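Local structure of putative xanthine dehydrogenase YAGS fad-binding subunit (Escherichia coli, 5G5G) at residues E155-K160 against T334-A339; P283-H288 against H304-G309; V320-L325 against P356-L361. The protein probably serves as the molybdenum-carrying subunit of a periplasmic aldehyde oxidase, holding a dioxothiomolybdenum ion and a pterin cytosine dinucleotide cofactor. One frame throughout, in Å; residues are numbered along the deposited sequence.

Interaction 1 of 3, residues E155-K160 against T334-A339; sequences EDTPDK and TGLRLA
Lys160 and Thr334 form an antiparallel hydrogen-bonded pair, Lys160 N giving its hydrogen to Thr334 O at 2.9 Å and Thr334 N returning one to Lys160 O at 3.0 Å. One residue earlier, Asp159 lies beside Gly335, and its carboxylate turns along the strand to meet Arg337. The grip is end-on and two-pronged: Arg337 NH1 reaches Asp159 OD1 at 2.8 Å on the syn side of that oxygen, and NH2 reaches Asp159 OD2 at 2.9 Å. Carboxylate and guanidinium planes are only 7° apart, so the opposed charges meet edge to edge, as both flat groups allow. Arg337 leaves the strand pointing away from the loop, and the bend at its second torsion (chi2 -75°) brings the head group back; a further bond from NH1 to its neighbour's carbonyl, Leu336 O, helps to fix its rotation. Glycine suits position 335, since a CB there would run into Asp159 OD1, which already lies 3.3 Å from Gly335 CA. A water accepts the N-H of Leu336 and sits close to both Asp159 OD1 and Thr157 O, filling in where the loop backbone has drawn off from the strand. A second water donates to Lys160 O and Thr334 OG1; that hydroxyl is also hydrogen-bonded to Glu324, and the aliphatic start of Lys160 runs beside it. Antiparallel pairing of this kind starts an edge strand: at Lys160 the loop passes into strand 160-162, which borders a mixed sheet beside strand 331-340 in the molybdopterin cofactor-binding domain.

Interaction 2 of 3, residues P283-H288 against H304-G309; sequences PATLQH and HESWSG
His304 NE2 donates to Gln287 OE1 at 2.7 Å, the somewhat bent bond (146° at the hydrogen) lying in the imidazole plane and landing on a lone pair of the amide oxygen. Ring and amide planes are 5° apart, and Gln287 CG, anti to the carbonyl carbon (chi1 -57°), starts an extended chain that carries the amide to the ring edge. The amide is held at its other end too: Gln287 NE2 donates to Thr285 OG1 at 2.9 Å and to Pro356 O, while Thr285 OG1 is also bonded to Thr182. Glutamine suits this place because it accepts from the histidine with one atom and donates with the other. Its CG rests 3.4 Å from Ser306 OG, a side chain small enough to let it pass in their non-hydrogen-bonded pair.

On the other face, Leu286 CD2 packs 4.2 Å from Trp307 CE3. The indole edge lies against the Leu286 backbone, its NE1 bonded to Val150 O, and Lys147 makes a cation-pi contact with the ring. Between these faces runs the antiparallel ladder of the hairpin: Trp307 N to Leu286 O at 2.8 Å and His288 N to Glu305 O at 2.8 Å, each with its return bond. Bonded through both oxygen and nitrogen in a buried place, the Gln287 amide probably has its flip state fixed, and Pro356 O ties the hairpin to helix 354-372, which packs on the face carrying Gln287.

Interaction 3 of 3, residues V320-L325 against P356-L361; sequences VQQSEL and PGLMAL
Gln322 carries this contact, in which a helical turn of the loop between strands 299-310 and 331-340 packs on helix 354-372 of the molybdopterin cofactor-binding domain. The touch is by van der Waals packing alone. Its amide lies against the backbone of Gly357, OE1 coming to 3.5 Å from Gly357 CA, and a CB on that residue would collide with the oxygen; a glycine therefore lets the helix come this near. The methylene CG is cupped by two leucines a helical turn apart, with Leu358 CD2 at 3.8 Å and Leu361 CD2 at 3.9 Å, and both leucine side chains run antiparallel to that of Gln322, alongside it. Phe439 of strand 429-441 also touches Gln322. This long residue thus offers aliphatic carbon to the leucines, and its NE2 keeps to partners in its own loop, while OE1 faces Gly357.

The next shell sets that end. Gln322 CG stands between backbone N and carbonyl carbon (chi1 76°), and a second bend at chi2 (-76°) folds the amide back toward the turn, where NE2 donates to Ser323 OG at 3.0 Å in the amide plane and also to Ala319 O. Were Gln322 shortened to an alanine, Ser323 OG and Ala319 O would probably lose the NE2 donor, and a gap is likely to open beside Leu358 and Leu361. Glu324 N to Gln321 O, 2.9 Å, helps hold the turn wound. Ser323 is itself positioned by a hydrogen bond between its hydroxyl and His304 ND1, which links the turn to the sheet. A serine fits there because its short side chain bears a polar atom without crowding the helix: Ser323 OG lies 3.5 Å from Leu361 CD2.

The three contacts belong to one part of the molybdopterin cofactor-binding domain, with centres about 11 Å apart for interactions 1 and 2 and for 2 and 3, and about 14 Å for 1 and 3. Interactions 1 and 2 share a mixed sheet ordered 160-162, 331-340, 299-310, 285-293, 174-182; strands 331-340 and 299-310 are neighbours in it, joined by Arg337 N to Ser306 O. Along the chain, interaction 2 is nested within the loop closed by interaction 1, whereas interaction 3 follows 2 and alternates with 1. Gln287 NE2 to Pro356 O and His304 ND1 with Ser323 OG join interaction 3 to the sheet, so helix and turn pack on its face.

Interaction 1 of 3, residues E155-K160 against T334-A339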
ATOM      1  N   GLU C 155      18.813  17.371  23.463  1.00 41.70           N
ATOM      2  CA  GLU C 155      19.188  17.498  24.888  1.00 48.13           C
ATOM      3  C   GLU C 155      19.048  16.194  25.675  1.00 46.17           C
ATOM      4  O   GLU C 155      19.961  15.811  26.426  1.00 47.95           O
ATOM      5  CB  GLU C 155      18.292  18.570  25.535  1.00 56.42           C
ATOM      6  CG  GLU C 155      18.430  18.794  27.048  1.00 63.89           C
ATOM      7  CD  GLU C 155      17.147  19.367  27.660  1.00 70.93           C
ATOM      8  OE1 GLU C 155      16.383  20.075  26.943  1.00 69.12           O
ATOM      9  OE2 GLU C 155      16.904  19.103  28.863  1.00 74.11           O
ATOM     10  N   ASP C 156      17.915  15.532  25.483  1.00 42.95           N
ATOM     11  CA  ASP C 156      17.622  14.272  26.158  1.00 44.21           C
ATOM     12  C   ASP C 156      18.161  13.009  25.468  1.00 39.73           C
ATOM     13  O   ASP C 156      17.825  11.895  25.880  1.00 37.47           O
ATOM     14  CB  ASP C 156      16.100  14.131  26.291  1.00 50.34           C
ATOM     15  CG  ASP C 156      15.398  14.066  24.942  1.00 54.28           C
ATOM     16  OD1 ASP C 156      16.063  14.326  23.905  1.00 58.60           O
ATOM     17  OD2 ASP C 156      14.184  13.763  24.917  1.00 58.72           O
ATOM     18  N   THR C 157      18.931  13.159  24.389  1.00 35.20           N
ATOM     19  CA  THR C 157      19.410  12.010  23.628  1.00 32.63           C
ATOM     20  C   THR C 157      20.897  12.204  23.264  1.00 29.89           C
ATOM     21  O   THR C 157      21.256  12.417  22.110  1.00 27.73           O
ATOM     22  CB  THR C 157      18.570  11.801  22.369  1.00 34.66           C
ATOM     23  OG1 THR C 157      17.184  11.910  22.695  1.00 38.97           O
ATOM     24  CG2 THR C 157      18.856  10.458  21.768  1.00 34.62           C
ATOM     25  N   PRO C 158      21.772  12.131  24.260  1.00 27.15           N
ATOM     26  CA  PRO C 158      23.177  12.454  24.017  1.00 26.45           C
ATOM     27  C   PRO C 158      23.887  11.340  23.223  1.00 23.53           C
ATOM     28  O   PRO C 158      23.419  10.217  23.211  1.00 22.95           O
ATOM     29  CB  PRO C 158      23.742  12.591  25.441  1.00 27.59           C
ATOM     30  CG  PRO C 158      22.938  11.636  26.230  1.00 27.49           C
ATOM     31  CD  PRO C 158      21.539  11.782  25.674  1.00 27.79           C
ATOM     32  N   ASP C 159      24.944  11.700  22.494  1.00 22.45           N
ATOM     33  CA  ASP C 159      25.666  10.735  21.645  1.00 21.27           C
ATOM     34  C   ASP C 159      26.191   9.651  22.565  1.00 21.40           C
ATOM     35  O   ASP C 159      26.451   9.922  23.761  1.00 21.89           O
ATOM     36  CB  ASP C 159      26.851  11.402  20.930  1.00 21.24           C
ATOM     37  CG  ASP C 159      26.421  12.396  19.832  1.00 21.44           C
ATOM     38  OD1 ASP C 159      25.202  12.504  19.529  1.00 20.33           O
ATOM     39  OD2 ASP C 159      27.314  13.109  19.275  1.00 20.87           O
ATOM     40  N   LYS C 160      26.445   8.484  22.014  1.00 20.57           N
ATOM     41  CA  LYS C 160      26.986   7.402  22.799  1.00 21.66           C
ATOM     42  C   LYS C 160      28.398   7.108  22.290  1.00 20.60           C
ATOM     43  O   LYS C 160      28.582   6.855  21.121  1.00 18.77           O
ATOM     44  CB  LYS C 160      26.090   6.205  22.680  1.00 24.05           C
ATOM     45  CG  LYS C 160      26.523   5.046  23.535  1.00 29.05           C
ATOM     46  CD  LYS C 160      25.763   3.810  23.075  1.00 33.35           C
ATOM     47  CE  LYS C 160      26.241   2.571  23.779  1.00 38.33           C
ATOM     48  NZ  LYS C 160      25.749   2.571  25.200  1.00 43.37           N
ATOM     49  N   THR C 334      27.866   6.817  18.256  1.00 16.78           N
ATOM     50  CA  THR C 334      26.576   6.920  17.602  1.00 16.68           C
ATOM     51  C   THR C 334      25.923   8.197  18.026  1.00 16.83           C
ATOM     52  O   THR C 334      26.127   8.679  19.131  1.00 17.18           O
ATOM     53  CB  THR C 334      25.631   5.726  17.907  1.00 16.84           C
ATOM     54  OG1 THR C 334      25.680   5.408  19.294  1.00 17.62           O
ATOM     55  CG2 THR C 334      26.024   4.497  17.209  1.00 17.05           C
ATOM     56  N   GLY C 335      25.152   8.787  17.122  1.00 16.85           N
ATOM     57  CA  GLY C 335      24.490  10.025  17.415  1.00 17.50           C
ATOM     58  C   GLY C 335      23.349  10.336  16.501  1.00 17.32           C
ATOM     59  O   GLY C 335      23.402  10.043  15.303  1.00 17.05           O
ATOM     60  N   LEU C 336      22.307  10.944  17.070  1.00 17.27           N
ATOM     61  CA  LEU C 336      21.178  11.452  16.296  1.00 17.28           C
ATOM     62  C   LEU C 336      21.235  12.957  16.175  1.00 17.30           C
ATOM     63  O   LEU C 336      21.678  13.663  17.100  1.00 18.19           O
ATOM     64  CB  LEU C 336      19.816  11.044  16.916  1.00 17.64           C
ATOM     65  CG  LEU C 336      19.510   9.557  16.982  1.00 17.77           C
ATOM     66  CD1 LEU C 336      18.183   9.339  17.717  1.00 18.03           C
ATOM     67  CD2 LEU C 336      19.511   8.949  15.581  1.00 17.15           C
ATOM     68  N   ARG C 337      20.742  13.456  15.044  1.00 17.35           N
ATOM     69  CA  ARG C 337      20.636  14.888  14.793  1.00 17.92           C
ATOM     70  C   ARG C 337      19.218  15.152  14.283  1.00 17.66           C
ATOM     71  O   ARG C 337      18.790  14.535  13.299  1.00 16.38           O
ATOM     72  CB  ARG C 337      21.681  15.304  13.793  1.00 18.79           C
ATOM     73  CG  ARG C 337      23.149  14.918  14.186  1.00 20.01           C
ATOM     74  CD  ARG C 337      23.640  15.802  15.232  1.00 22.00           C
ATOM     75  NE  ARG C 337      25.038  15.436  15.583  1.00 24.39           N
ATOM     76  CZ  ARG C 337      25.405  14.539  16.503  1.00 23.69           C
ATOM     77  NH1 ARG C 337      24.501  13.928  17.248  1.00 22.32           N
ATOM     78  NH2 ARG C 337      26.718  14.361  16.760  1.00 24.46           N
ATOM     79  N   LEU C 338      18.517  16.068  14.947  1.00 17.57           N
ATOM     80  CA  LEU C 338      17.108  16.298  14.657  1.00 18.08           C
ATOM     81  C   LEU C 338      16.897  17.716  14.120  1.00 18.10           C
ATOM     82  O   LEU C 338      17.052  18.691  14.868  1.00 18.94           O
ATOM     83  CB  LEU C 338      16.288  16.050  15.943  1.00 18.40           C
ATOM     84  CG  LEU C 338      14.777  16.211  15.750  1.00 18.91           C
ATOM     85  CD1 LEU C 338      14.185  15.318  14.693  1.00 18.58           C
ATOM     86  CD2 LEU C 338      14.149  15.986  17.109  1.00 19.93           C
ATOM     87  N   ALA C 339      16.554  17.830  12.845  1.00 17.49           N
ATOM     88  CA  ALA C 339      16.202  19.126  12.249  1.00 18.68           C
ATOM     89  C   ALA C 339      14.739  19.415  12.499  1.00 18.66           C
ATOM     90  O   ALA C 339      13.941  18.502  12.748  1.00 17.93           O
ATOM     91  CB  ALA C 339      16.461  19.116  10.752  1.00 18.57           C
TER
HETATM   92  O   HOH W   1      22.711  11.334  19.923  1.00 15.67           O
HETATM   93  O   HOH W   2      28.080   4.106  20.265  1.00 19.87           O

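Interaction 2 of 3, residues P283-H288 against H304-G309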
ATOM      1  N   PRO C 283      10.013   9.363   8.777  1.00 11.93           N
ATOM      2  CA  PRO C 283      10.930  10.426   8.369  1.00 12.74           C
ATOM      3  C   PRO C 283      12.006   9.911   7.447  1.00 12.35           C
ATOM      4  O   PRO C 283      12.566   8.829   7.689  1.00 12.24           O
ATOM      5  CB  PRO C 283      11.542  10.886   9.696  1.00 13.43           C
ATOM      6  CG  PRO C 283      10.559  10.416  10.762  1.00 12.63           C
ATOM      7  CD  PRO C 283      10.033   9.153  10.236  1.00 12.51           C
ATOM      8  N   ALA C 284      12.305  10.702   6.428  1.00 12.41           N
ATOM      9  CA  ALA C 284      13.499  10.559   5.643  1.00 12.83           C
ATOM     10  C   ALA C 284      14.694  10.602   6.577  1.00 13.23           C
ATOM     11  O   ALA C 284      14.621  11.213   7.682  1.00 13.61           O
ATOM     12  CB  ALA C 284      13.637  11.673   4.614  1.00 13.58           C
ATOM     13  N   THR C 285      15.777   9.948   6.166  1.00 13.12           N
ATOM     14  CA  THR C 285      17.037  10.022   6.889  1.00 13.32           C
ATOM     15  C   THR C 285      18.207  10.391   5.967  1.00 13.45           C
ATOM     16  O   THR C 285      18.191  10.167   4.775  1.00 13.27           O
ATOM     17  CB  THR C 285      17.412   8.716   7.672  1.00 13.40           C
ATOM     18  OG1 THR C 285      17.762   7.676   6.735  1.00 13.76           O
ATOM     19  CG2 THR C 285      16.237   8.250   8.562  1.00 13.73           C
ATOM     20  N   LEU C 286      19.262  10.900   6.585  1.00 13.98           N
ATOM     21  CA  LEU C 286      20.539  11.176   5.923  1.00 14.95           C
ATOM     22  C   LEU C 286      21.580  10.631   6.928  1.00 14.38           C
ATOM     23  O   LEU C 286      21.656  11.116   8.054  1.00 14.99           O
ATOM     24  CB  LEU C 286      20.675  12.668   5.641  1.00 16.05           C
ATOM     25  CG  LEU C 286      21.876  13.167   4.847  1.00 18.42           C
ATOM     26  CD1 LEU C 286      21.603  14.584   4.358  1.00 20.03           C
ATOM     27  CD2 LEU C 286      23.169  13.129   5.653  1.00 19.44           C
ATOM     28  N   GLN C 287      22.298   9.597   6.548  1.00 13.95           N
ATOM     29  CA  GLN C 287      23.117   8.845   7.497  1.00 13.79           C
ATOM     30  C   GLN C 287      24.580   8.813   7.067  1.00 14.50           C
ATOM     31  O   GLN C 287      24.872   8.588   5.884  1.00 14.65           O
ATOM     32  CB  GLN C 287      22.618   7.429   7.616  1.00 13.46           C
ATOM     33  CG  GLN C 287      21.145   7.326   8.032  1.00 13.20           C
ATOM     34  CD  GLN C 287      20.698   5.905   8.159  1.00 12.88           C
ATOM     35  OE1 GLN C 287      21.289   5.091   8.881  1.00 13.03           O
ATOM     36  NE2 GLN C 287      19.618   5.607   7.520  1.00 12.79           N
ATOM     37  N   HIS C 288      25.468   8.973   8.029  1.00 14.58           N
ATOM     38  CA  HIS C 288      26.912   8.971   7.758  1.00 15.25           C
ATOM     39  C   HIS C 288      27.545   7.833   8.561  1.00 14.82           C
ATOM     40  O   HIS C 288      27.467   7.834   9.797  1.00 14.58           O
ATOM     41  CB  HIS C 288      27.483  10.333   8.131  1.00 16.56           C
ATOM     42  CG  HIS C 288      28.912  10.507   7.748  1.00 18.09           C
ATOM     43  ND1 HIS C 288      29.741  11.410   8.376  1.00 20.08           N
ATOM     44  CD2 HIS C 288      29.667   9.886   6.818  1.00 18.60           C
ATOM     45  CE1 HIS C 288      30.949  11.349   7.826  1.00 20.55           C
ATOM     46  NE2 HIS C 288      30.926  10.430   6.874  1.00 19.46           N
ATOM     47  N   HIS C 304      28.241   5.946  13.559  1.00 14.87           N
ATOM     48  CA  HIS C 304      27.003   6.064  12.774  1.00 14.68           C
ATOM     49  C   HIS C 304      26.275   7.313  13.277  1.00 15.12           C
ATOM     50  O   HIS C 304      25.943   7.418  14.473  1.00 15.33           O
ATOM     51  CB  HIS C 304      26.162   4.827  12.955  1.00 14.26           C
ATOM     52  CG  HIS C 304      24.996   4.708  12.024  1.00 13.77           C
ATOM     53  ND1 HIS C 304      24.271   3.543  11.931  1.00 13.92           N
ATOM     54  CD2 HIS C 304      24.423   5.583  11.170  1.00 13.63           C
ATOM     55  CE1 HIS C 304      23.310   3.702  11.038  1.00 13.28           C
ATOM     56  NE2 HIS C 304      23.365   4.939  10.579  1.00 13.39           N
ATOM     57  N   GLU C 305      26.106   8.283  12.390  1.00 15.58           N
ATOM     58  CA  GLU C 305      25.301   9.478  12.718  1.00 15.92           C
ATOM     59  C   GLU C 305      24.132   9.522  11.747  1.00 15.79           C
ATOM     60  O   GLU C 305      24.278   9.152  10.594  1.00 15.79           O
ATOM     61  CB  GLU C 305      26.128  10.741  12.657  1.00 17.75           C
ATOM     62  CG  GLU C 305      27.218  10.776  13.701  1.00 19.02           C
ATOM     63  CD  GLU C 305      27.980  12.073  13.762  1.00 21.34           C
ATOM     64  OE1 GLU C 305      28.040  12.806  12.761  1.00 21.96           O
ATOM     65  OE2 GLU C 305      28.519  12.371  14.854  1.00 22.57           O
ATOM     66  N   SER C 306      22.974   9.920  12.235  1.00 15.03           N
ATOM     67  CA  SER C 306      21.788  10.053  11.404  1.00 14.71           C
ATOM     68  C   SER C 306      21.056  11.350  11.650  1.00 14.97           C
ATOM     69  O   SER C 306      20.892  11.783  12.808  1.00 14.93           O
ATOM     70  CB  SER C 306      20.850   8.882  11.665  1.00 14.59           C
ATOM     71  OG  SER C 306      19.778   8.894  10.725  1.00 14.52           O
ATOM     72  N   TRP C 307      20.678  11.983  10.555  1.00 14.40           N
ATOM     73  CA  TRP C 307      19.850  13.193  10.561  1.00 14.50           C
ATOM     74  C   TRP C 307      18.446  12.827  10.076  1.00 14.31           C
ATOM     75  O   TRP C 307      18.281  12.103   9.103  1.00 14.16           O
ATOM     76  CB  TRP C 307      20.436  14.223   9.598  1.00 14.95           C
ATOM     77  CG  TRP C 307      21.567  15.006  10.122  1.00 15.54           C
ATOM     78  CD1 TRP C 307      21.535  16.275  10.572  1.00 16.06           C
ATOM     79  CD2 TRP C 307      22.948  14.586  10.185  1.00 16.12           C
ATOM     80  NE1 TRP C 307      22.820  16.665  10.981  1.00 16.75           N
ATOM     81  CE2 TRP C 307      23.688  15.646  10.720  1.00 16.72           C
ATOM     82  CE3 TRP C 307      23.609  13.390   9.871  1.00 16.25           C
ATOM     83  CZ2 TRP C 307      25.102  15.547  10.959  1.00 17.48           C
ATOM     84  CZ3 TRP C 307      24.983  13.280  10.117  1.00 16.52           C
ATOM     85  CH2 TRP C 307      25.698  14.337  10.657  1.00 17.00           C
ATOM     86  N   SER C 308      17.440  13.355  10.749  1.00 14.24           N
ATOM     87  CA  SER C 308      16.044  13.291  10.299  1.00 14.38           C
ATOM     88  C   SER C 308      15.410  14.590  10.782  1.00 14.86           C
ATOM     89  O   SER C 308      16.015  15.317  11.596  1.00 15.55           O
ATOM     90  CB  SER C 308      15.290  12.062  10.881  1.00 14.34           C
ATOM     91  OG  SER C 308      15.056  12.216  12.300  1.00 14.60           O
ATOM     92  N   GLY C 309      14.223  14.867  10.307  1.00 14.45           N
ATOM     93  CA  GLY C 309      13.530  16.075  10.686  1.00 14.93           C
ATOM     94  C   GLY C 309      12.098  15.841  11.120  1.00 14.75           C
ATOM     95  O   GLY C 309      11.498  14.797  10.825  1.00 14.30           O
TER
HETATM   96  O   HOH W   3      13.441  13.565   8.029  1.00 14.63           O
HETATM   97  O   HOH W   4      29.746  11.425  10.993  1.00 31.75           O

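Interaction 3 of 3, residues V320-L325 against P356-L361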
ATOM      1  N   VAL C 320      20.330   4.872  14.471  1.00 14.81           N
ATOM      2  CA  VAL C 320      21.699   4.480  14.854  1.00 16.25           C
ATOM      3  C   VAL C 320      21.682   3.423  15.927  1.00 16.55           C
ATOM      4  O   VAL C 320      22.716   2.866  16.237  1.00 16.64           O
ATOM      5  CB  VAL C 320      22.549   5.678  15.279  1.00 16.85           C
ATOM      6  CG1 VAL C 320      22.551   6.722  14.178  1.00 17.35           C
ATOM      7  CG2 VAL C 320      22.043   6.290  16.570  1.00 17.67           C
ATOM      8  N   GLN C 321      20.519   3.141  16.513  1.00 17.54           N
ATOM      9  CA  GLN C 321      20.497   2.215  17.655  1.00 20.31           C
ATOM     10  C   GLN C 321      21.045   0.848  17.338  1.00 18.84           C
ATOM     11  O   GLN C 321      21.810   0.309  18.152  1.00 20.54           O
ATOM     12  CB  GLN C 321      19.103   2.048  18.300  1.00 24.56           C
ATOM     13  CG  GLN C 321      19.051   0.835  19.275  1.00 29.77           C
ATOM     14  CD  GLN C 321      17.687   0.621  19.935  1.00 36.62           C
ATOM     15  OE1 GLN C 321      17.502   0.915  21.127  1.00 41.92           O
ATOM     16  NE2 GLN C 321      16.732   0.100  19.160  1.00 35.53           N
ATOM     17  N   GLN C 322      20.694   0.252  16.195  1.00 16.64           N
ATOM     18  CA  GLN C 322      21.168  -1.088  15.900  1.00 15.62           C
ATOM     19  C   GLN C 322      22.665  -1.144  15.811  1.00 15.77           C
ATOM     20  O   GLN C 322      23.268  -2.187  16.110  1.00 16.24           O
ATOM     21  CB  GLN C 322      20.625  -1.687  14.600  1.00 15.92           C
ATOM     22  CG  GLN C 322      21.221  -1.167  13.312  1.00 15.41           C
ATOM     23  CD  GLN C 322      20.700   0.211  12.962  1.00 15.26           C
ATOM     24  OE1 GLN C 322      19.489   0.371  12.780  1.00 16.16           O
ATOM     25  NE2 GLN C 322      21.592   1.182  12.810  1.00 14.82           N
ATOM     26  N   SER C 323      23.267  -0.034  15.440  1.00 14.70           N
ATOM     27  CA  SER C 323      24.716  -0.005  15.298  1.00 15.42           C
ATOM     28  C   SER C 323      25.439  -0.082  16.641  1.00 16.15           C
ATOM     29  O   SER C 323      26.684  -0.268  16.670  1.00 17.57           O
ATOM     30  CB  SER C 323      25.144   1.239  14.516  1.00 15.07           C
ATOM     31  OG  SER C 323      24.563   1.198  13.235  1.00 14.62           O
ATOM     32  N   GLU C 324      24.702   0.124  17.732  1.00 15.99           N
ATOM     33  CA  GLU C 324      25.245   0.011  19.062  1.00 17.52           C
ATOM     34  C   GLU C 324      25.347  -1.428  19.506  1.00 16.98           C
ATOM     35  O   GLU C 324      26.056  -1.704  20.485  1.00 17.72           O
ATOM     36  CB  GLU C 324      24.400   0.777  20.100  1.00 19.13           C
ATOM     37  CG  GLU C 324      24.354   2.280  19.738  1.00 21.29           C
ATOM     38  CD  GLU C 324      23.339   3.131  20.489  1.00 24.84           C
ATOM     39  OE1 GLU C 324      22.568   2.599  21.335  1.00 26.59           O
ATOM     40  OE2 GLU C 324      23.287   4.355  20.184  1.00 28.90           O
ATOM     41  N   LEU C 325      24.649  -2.332  18.847  1.00 16.07           N
ATOM     42  CA  LEU C 325      24.500  -3.731  19.341  1.00 16.39           C
ATOM     43  C   LEU C 325      24.814  -4.813  18.318  1.00 16.03           C
ATOM     44  O   LEU C 325      25.094  -5.963  18.697  1.00 16.80           O
ATOM     45  CB  LEU C 325      23.033  -3.959  19.807  1.00 15.76           C
ATOM     46  CG  LEU C 325      22.688  -3.240  21.087  1.00 16.95           C
ATOM     47  CD1 LEU C 325      21.177  -3.252  21.346  1.00 16.92           C
ATOM     48  CD2 LEU C 325      23.422  -3.798  22.281  1.00 17.61           C
ATOM     49  N   PRO C 356      15.331   2.022   8.385  1.00 12.39           N
ATOM     50  CA  PRO C 356      16.288   2.862   7.649  1.00 12.23           C
ATOM     51  C   PRO C 356      17.722   2.730   8.125  1.00 12.23           C
ATOM     52  O   PRO C 356      18.670   2.826   7.302  1.00 13.13           O
ATOM     53  CB  PRO C 356      15.728   4.288   7.824  1.00 12.60           C
ATOM     54  CG  PRO C 356      14.977   4.229   9.143  1.00 12.60           C
ATOM     55  CD  PRO C 356      14.375   2.846   9.171  1.00 12.37           C
ATOM     56  N   GLY C 357      17.934   2.451   9.405  1.00 11.93           N
ATOM     57  CA  GLY C 357      19.304   2.280   9.895  1.00 11.89           C
ATOM     58  C   GLY C 357      20.005   1.127   9.226  1.00 11.97           C
ATOM     59  O   GLY C 357      21.167   1.248   8.836  1.00 11.93           O
ATOM     60  N   LEU C 358      19.331  -0.022   9.141  1.00 11.14           N
ATOM     61  CA  LEU C 358      19.894  -1.186   8.432  1.00 11.36           C
ATOM     62  C   LEU C 358      19.933  -0.986   6.945  1.00 11.33           C
ATOM     63  O   LEU C 358      20.800  -1.562   6.283  1.00 11.23           O
ATOM     64  CB  LEU C 358      19.102  -2.467   8.779  1.00 11.14           C
ATOM     65  CG  LEU C 358      19.262  -2.876  10.251  1.00 11.11           C
ATOM     66  CD1 LEU C 358      18.139  -3.826  10.638  1.00 11.25           C
ATOM     67  CD2 LEU C 358      20.600  -3.572  10.452  1.00 11.36           C
ATOM     68  N   MET C 359      19.030  -0.169   6.398  1.00 11.29           N
ATOM     69  CA  MET C 359      19.125   0.160   4.953  1.00 11.99           C
ATOM     70  C   MET C 359      20.501   0.803   4.628  1.00 12.44           C
ATOM     71  O   MET C 359      21.053   0.542   3.563  1.00 13.16           O
ATOM     72  CB  MET C 359      18.011   1.079   4.510  1.00 12.35           C
ATOM     73  CG  MET C 359      16.686   0.362   4.305  1.00 12.07           C
ATOM     74  SD  MET C 359      15.240   1.413   4.163  1.00 13.37           S
ATOM     75  CE  MET C 359      15.334   1.849   2.441  1.00 13.67           C
ATOM     76  N   ALA C 360      21.034   1.562   5.569  1.00 12.01           N
ATOM     77  CA  ALA C 360      22.385   2.128   5.480  1.00 12.81           C
ATOM     78  C   ALA C 360      23.480   1.161   5.975  1.00 13.13           C
ATOM     79  O   ALA C 360      24.432   0.906   5.231  1.00 12.77           O
ATOM     80  CB  ALA C 360      22.455   3.440   6.223  1.00 13.49           C
ATOM     81  N   LEU C 361      23.395   0.708   7.233  1.00 12.46           N
ATOM     82  CA  LEU C 361      24.454  -0.067   7.810  1.00 13.17           C
ATOM     83  C   LEU C 361      24.802  -1.314   6.995  1.00 13.24           C
ATOM     84  O   LEU C 361      26.001  -1.651   6.836  1.00 13.36           O
ATOM     85  CB  LEU C 361      24.120  -0.467   9.277  1.00 12.94           C
ATOM     86  CG  LEU C 361      25.062  -1.425   9.970  1.00 13.05           C
ATOM     87  CD1 LEU C 361      26.434  -0.737  10.106  1.00 13.51           C
ATOM     88  CD2 LEU C 361      24.493  -1.772  11.330  1.00 13.25           C
TER